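Local coordinates for protein membrane-bound protease PH1510 (PDB 3WWV) that cleaves proteins near hydrophobic or aromatic residues as a membrane-bound serine protease, represented here by its C-terminal OB-fold domain, for which partner binding is predicted, at residues I14-E19 with G47-V52. Sequence-based numbering, arbitrary orientation.
Sequences IGTVVE and GEKVRV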
ATOM      1  N   ILE A  14       7.236  -2.825   4.244  1.00 25.35           N
ATOM      2  CA  ILE A  14       6.875  -2.625   5.643  1.00 26.21           C
ATOM      3  C   ILE A  14       7.996  -1.849   6.341  1.00 25.81           C
ATOM      4  O   ILE A  14       9.171  -2.006   6.012  1.00 26.48           O
ATOM      5  CB  ILE A  14       6.547  -3.969   6.355  1.00 27.68           C
ATOM      6  CG1 ILE A  14       5.697  -3.740   7.608  1.00 29.02           C
ATOM      7  CG2 ILE A  14       7.815  -4.751   6.683  1.00 28.72           C
ATOM      8  CD1 ILE A  14       5.140  -5.012   8.233  1.00 29.87           C
ATOM      9  N   GLY A  15       7.613  -0.987   7.271  1.00 24.46           N
ATOM     10  CA  GLY A  15       8.561  -0.266   8.104  1.00 23.64           C
ATOM     11  C   GLY A  15       8.078  -0.159   9.540  1.00 24.02           C
ATOM     12  O   GLY A  15       7.013  -0.674   9.902  1.00 23.55           O
ATOM     13  N   THR A  16       8.866   0.514  10.369  1.00 23.96           N
ATOM     14  CA  THR A  16       8.526   0.668  11.769  1.00 23.15           C
ATOM     15  C   THR A  16       8.638   2.138  12.086  1.00 23.53           C
ATOM     16  O   THR A  16       9.596   2.792  11.660  1.00 23.26           O
ATOM     17  CB  THR A  16       9.488  -0.140  12.651  1.00 23.87           C
ATOM     18  OG1 THR A  16       9.579  -1.474  12.137  1.00 24.45           O
ATOM     19  CG2 THR A  16       9.003  -0.201  14.095  1.00 24.16           C
ATOM     20  N   VAL A  17       7.644   2.670  12.792  1.00 23.24           N
ATOM     21  CA  VAL A  17       7.682   4.062  13.214  1.00 22.81           C
ATOM     22  C   VAL A  17       8.814   4.224  14.229  1.00 23.60           C
ATOM     23  O   VAL A  17       8.879   3.480  15.210  1.00 24.61           O
ATOM     24  CB  VAL A  17       6.348   4.526  13.836  1.00 22.54           C
ATOM     25  CG1 VAL A  17       6.452   5.977  14.298  1.00 21.82           C
ATOM     26  CG2 VAL A  17       5.182   4.348  12.863  1.00 21.18           C
ATOM     27  N   VAL A  18       9.705   5.181  13.970  1.00 24.07           N
ATOM     28  CA  VAL A  18      10.785   5.522  14.896  1.00 25.09           C
ATOM     29  C   VAL A  18      10.516   6.867  15.578  1.00 26.47           C
ATOM     30  O   VAL A  18      10.968   7.110  16.694  1.00 26.99           O
ATOM     31  CB  VAL A  18      12.185   5.453  14.230  1.00 25.26           C
ATOM     32  CG1 VAL A  18      12.504   4.020  13.826  1.00 24.68           C
ATOM     33  CG2 VAL A  18      12.265   6.338  12.997  1.00 25.58           C
ATOM     34  N   GLU A  19       9.740   7.720  14.915  1.00 27.12           N
ATOM     35  CA  GLU A  19       9.237   8.942  15.528  1.00 28.59           C
ATOM     36  C   GLU A  19       7.759   9.112  15.164  1.00 28.62           C
ATOM     37  O   GLU A  19       7.418   9.226  13.984  1.00 28.59           O
ATOM     38  CB  GLU A  19      10.058  10.155  15.074  1.00 29.20           C
ATOM     39  CG  GLU A  19       9.529  11.482  15.587  1.00 31.02           C
ATOM     40  CD  GLU A  19      10.354  12.661  15.107  1.00 32.55           C
ATOM     41  OE1 GLU A  19      11.378  12.972  15.750  1.00 34.90           O
ATOM     42  OE2 GLU A  19       9.975  13.280  14.094  1.00 32.56           O
ATOM     43  N   GLY A  47       7.188   2.503  17.228  1.00 27.05           N
ATOM     44  CA  GLY A  47       7.236   1.051  17.293  1.00 25.71           C
ATOM     45  C   GLY A  47       6.190   0.333  16.454  1.00 25.75           C
ATOM     46  O   GLY A  47       6.348  -0.847  16.172  1.00 25.54           O
ATOM     47  N   GLU A  48       5.124   1.029  16.058  1.00 26.34           N
ATOM     48  CA  GLU A  48       4.080   0.422  15.208  1.00 28.28           C
ATOM     49  C   GLU A  48       4.618   0.058  13.819  1.00 25.74           C
ATOM     50  O   GLU A  48       5.484   0.736  13.276  1.00 24.25           O
ATOM     51  CB  GLU A  48       2.850   1.341  15.072  1.00 29.94           C
ATOM     52  CG  GLU A  48       2.151   1.689  16.382  1.00 34.83           C
ATOM     53  CD  GLU A  48       1.126   0.655  16.834  1.00 39.41           C
ATOM     54  OE1 GLU A  48       1.079   0.347  18.056  1.00 41.41           O
ATOM     55  OE2 GLU A  48       0.352   0.163  15.973  1.00 41.67           O
ATOM     56  N   LYS A  49       4.107  -1.040  13.276  1.00 26.06           N
ATOM     57  CA  LYS A  49       4.398  -1.463  11.904  1.00 25.83           C
ATOM     58  C   LYS A  49       3.491  -0.750  10.894  1.00 23.88           C
ATOM     59  O   LYS A  49       2.281  -0.670  11.078  1.00 23.31           O
ATOM     60  CB  LYS A  49       4.232  -2.982  11.773  1.00 27.32           C
ATOM     61  CG  LYS A  49       5.112  -3.797  12.708  1.00 28.89           C
ATOM     62  CD  LYS A  49       6.591  -3.578  12.424  1.00 32.07           C
ATOM     63  CE  LYS A  49       7.456  -4.168  13.535  1.00 35.23           C
ATOM     64  NZ  LYS A  49       8.901  -3.830  13.377  1.00 35.05           N
ATOM     65  N   VAL A  50       4.083  -0.236   9.825  1.00 23.08           N
ATOM     66  CA  VAL A  50       3.325   0.452   8.780  1.00 22.52           C
ATOM     67  C   VAL A  50       3.625  -0.127   7.404  1.00 23.34           C
ATOM     68  O   VAL A  50       4.681  -0.746   7.186  1.00 24.39           O
ATOM     69  CB  VAL A  50       3.613   1.980   8.748  1.00 22.50           C
ATOM     70  CG1 VAL A  50       3.019   2.683   9.962  1.00 22.29           C
ATOM     71  CG2 VAL A  50       5.102   2.267   8.629  1.00 22.53           C
ATOM     72  N   ARG A  51       2.704   0.109   6.473  1.00 23.12           N
ATOM     73  CA  ARG A  51       2.840  -0.323   5.090  1.00 22.55           C
ATOM     74  C   ARG A  51       3.004   0.910   4.202  1.00 20.95           C
ATOM     75  O   ARG A  51       2.255   1.863   4.353  1.00 20.17           O
ATOM     76  CB  ARG A  51       1.564  -1.059   4.682  1.00 24.51           C
ATOM     77  CG  ARG A  51       1.658  -1.844   3.380  1.00 26.90           C
ATOM     78  CD  ARG A  51       1.740  -3.332   3.662  1.00 29.07           C
ATOM     79  NE  ARG A  51       3.067  -3.852   3.396  1.00 32.50           N
ATOM     80  CZ  ARG A  51       3.496  -5.054   3.767  1.00 33.50           C
ATOM     81  NH1 ARG A  51       2.713  -5.870   4.458  1.00 33.96           N
ATOM     82  NH2 ARG A  51       4.724  -5.433   3.458  1.00 34.08           N
ATOM     83  N   VAL A  52       3.955   0.889   3.272  1.00 19.75           N
ATOM     84  CA  VAL A  52       4.154   2.028   2.368  1.00 20.34           C
ATOM     85  C   VAL A  52       3.180   1.943   1.181  1.00 20.73           C
ATOM     86  O   VAL A  52       3.215   0.970   0.434  1.00 21.63           O
ATOM     87  CB  VAL A  52       5.619   2.130   1.861  1.00 20.05           C
ATOM     88  CG1 VAL A  52       5.837   3.432   1.099  1.00 19.65           C
ATOM     89  CG2 VAL A  52       6.615   2.021   3.013  1.00 19.73           C
TER
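Ile14 lies over one face of the Arg51 guanidinium, its CB 3.7 Å from Arg51 NH2. The bends of the arginine chain at chi2 (106°) and chi3 (-108°) bring this flat group back against the isoleucine, while Arg51 NE donates to Gly12 O and Arg51 NH1 forms a salt bridge with Glu65. Arg51 NH1 also comes close to its counterpart in the second subunit, a like-charge approach that the acidic Glu65 probably eases.

On the same face of the sheet, Thr16 and Lys49 run side by side. A bend at chi2 (-63°) sends the lysine chain across to the neighbouring strand, where Lys49 NZ donates a 2.7 Å hydrogen bond to Thr16 OG1. Between these two pairs, Ile14 CD1 touches Lys49 CB.

The backbones form an antiparallel ladder. Gly15 and Val50 make a hydrogen-bonded pair, with Gly15 N 2.9 Å from Val50 O and Val50 N 3.0 Å from Gly15 O. Beyond it, Val17 N binds Glu48 O and Gly47 N binds Val17 O, extending the pairing past the regular bridges. On the other face, Val17 CG2 meets Val50 CG1 at 4.0 Å, the two side chains crossing at about a right angle; Ile44 packs against both, and Ile27 and Val62 against Val50.

This pairing joins the first strand to strand 49-56 and closes the five-stranded OB barrel. Strand 24-29 flanks 14-19, in which Val18 and Glu19 together face Met26 as a classic beta bulge, at the corner the chain turns at Val18, and strand 59-64 flanks 49-56.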